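A-type flavoprotein (Giardia intestinalis, PDB 2Q9U) probably reduces oxygen at a diiron centre with electrons passed on by flavin mononucleotide, in keeping with its role as an O2 scavenger in this parasite. Local coordinates at residues His34-Ser39 / Ile298-Leu303. Residues are numbered along the deposited sequence; the frame is centred on the assembly and turned at random.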
# COMPACT_ATOMS: atom_id res chain seq x y z
N HIS A 34 0.58 -11.76 -5.51
CA HIS A 34 0.90 -10.37 -5.82
C HIS A 34 1.29 -10.29 -7.28
O HIS A 34 2.43 -10.59 -7.63
CB HIS A 34 2.02 -9.86 -4.93
CG HIS A 34 1.54 -9.44 -3.58
ND1 HIS A 34 0.97 -10.31 -2.69
CD2 HIS A 34 1.57 -8.23 -2.96
CE1 HIS A 34 0.65 -9.67 -1.58
NE2 HIS A 34 1.00 -8.40 -1.72
N THR A 35 0.33 -9.92 -8.14
CA THR A 35 0.57 -9.92 -9.58
C THR A 35 1.12 -8.54 -9.94
O THR A 35 0.39 -7.72 -10.45
CB THR A 35 -0.73 -10.24 -10.41
OG1 THR A 35 -1.80 -9.38 -10.02
CG2 THR A 35 -1.17 -11.68 -10.21
N ASP A 36 2.40 -8.30 -9.64
CA ASP A 36 2.98 -6.95 -9.79
C ASP A 36 2.95 -6.48 -11.23
O ASP A 36 2.91 -5.27 -11.49
CB ASP A 36 4.43 -6.93 -9.31
CG ASP A 36 4.56 -7.08 -7.81
OD1 ASP A 36 3.54 -7.10 -7.09
OD2 ASP A 36 5.71 -7.17 -7.33
N GLU A 37 2.96 -7.44 -12.15
CA GLU A 37 2.90 -7.15 -13.59
C GLU A 37 1.57 -7.48 -14.29
O GLU A 37 1.56 -7.61 -15.50
CB GLU A 37 4.09 -7.78 -14.31
CG GLU A 37 5.40 -7.29 -13.67
CD GLU A 37 6.61 -7.67 -14.47
OE1 GLU A 37 6.64 -7.41 -15.69
OE2 GLU A 37 7.52 -8.23 -13.85
N GLY A 38 0.48 -7.55 -13.53
CA GLY A 38 -0.85 -7.83 -14.10
C GLY A 38 -0.91 -9.30 -14.53
O GLY A 38 -0.12 -10.12 -14.05
N SER A 39 -1.85 -9.64 -15.41
CA SER A 39 -1.91 -10.99 -15.97
C SER A 39 -2.67 -10.87 -17.28
O SER A 39 -2.96 -9.77 -17.75
CB SER A 39 -2.66 -11.91 -15.00
OG SER A 39 -2.62 -13.28 -15.41
N ILE A 298 4.41 -12.74 0.38
CA ILE A 298 4.51 -14.20 0.38
C ILE A 298 4.78 -14.72 -1.05
O ILE A 298 5.35 -15.78 -1.23
CB ILE A 298 3.22 -14.87 1.00
CG1 ILE A 298 1.95 -14.39 0.26
CG2 ILE A 298 3.17 -14.64 2.54
CD1 ILE A 298 0.69 -15.21 0.56
N THR A 299 4.34 -13.97 -2.07
CA THR A 299 4.58 -14.37 -3.46
C THR A 299 6.09 -14.42 -3.79
O THR A 299 6.58 -15.35 -4.46
CB THR A 299 3.84 -13.42 -4.45
OG1 THR A 299 2.48 -13.28 -4.02
CG2 THR A 299 3.89 -13.98 -5.89
N LYS A 300 6.80 -13.42 -3.31
CA LYS A 300 8.25 -13.36 -3.47
C LYS A 300 8.97 -14.39 -2.58
O LYS A 300 10.00 -14.96 -2.96
CB LYS A 300 8.70 -11.91 -3.24
CG LYS A 300 8.16 -11.03 -4.41
CD LYS A 300 8.35 -9.54 -4.26
CE LYS A 300 7.64 -8.82 -5.43
NZ LYS A 300 6.12 -8.94 -5.38
N VAL A 301 8.42 -14.62 -1.39
CA VAL A 301 8.97 -15.67 -0.52
C VAL A 301 8.94 -17.03 -1.28
O VAL A 301 9.94 -17.79 -1.30
CB VAL A 301 8.19 -15.73 0.84
CG1 VAL A 301 8.60 -16.94 1.68
CG2 VAL A 301 8.40 -14.42 1.66
N ALA A 302 7.81 -17.32 -1.90
CA ALA A 302 7.65 -18.56 -2.69
C ALA A 302 8.64 -18.56 -3.85
O ALA A 302 9.36 -19.52 -4.05
CB ALA A 302 6.20 -18.74 -3.18
N LEU A 303 8.70 -17.46 -4.59
CA LEU A 303 9.67 -17.34 -5.69
C LEU A 303 11.11 -17.72 -5.29
O LEU A 303 11.79 -18.50 -5.99
CB LEU A 303 9.65 -15.91 -6.23
CG LEU A 303 10.70 -15.50 -7.27
CD1 LEU A 303 10.56 -16.36 -8.58
CD2 LEU A 303 10.62 -14.02 -7.58
O HOH W 1 5.18 -10.99 -6.95
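Lys300 NZ is gripped by three groups: Asp36 OD2 in a salt bridge 2.7 Å long, a water also 2.7 Å from NZ, and the carboxylate of Asp297, one residue before the helix. The ammonium does not lie in the plane of the Asp36 carboxylate but meets OD2 from above, 36° out of it; OD1 stays at 3.6 Å from NZ. The two side chains arrive from opposite directions. Lys300 runs out extended as far as CE and then bends at its last torsion (chi4 68°), which turns NZ in toward the loop. With two carboxylates about it, the ammonium is probably held firmly in its charged form. The water takes a hydrogen bond from NZ and gives one to His34 O, 2.9 Å away, so the lysine also reaches the backbone at the end of strand 33-34.

The loop belongs to the beta-lactamase-like part of this flavodiiron protein and joins strands 33-34 and 39-46, with a type I turn over Thr35-Gly38; helix 298-306 lies in the flavodoxin-like part, so the contact spans the two domains within one chain. Helix 189-204 touches both segments, Glu37 packing on Leu195 and Thr299 on Glu198.

At the end of strand 33-34, His34 N donates to Thr299 OG1 at 2.9 Å in a nearly straight bond (173°). The first torsion of Thr299 sets OG1 beside its own backbone N, on the side of the loop, while CG2 lies 4.1 Å from His34 O. Thr299 OG1 also packs against His34 CB at 3.6 Å, and it approaches the imidazole obliquely.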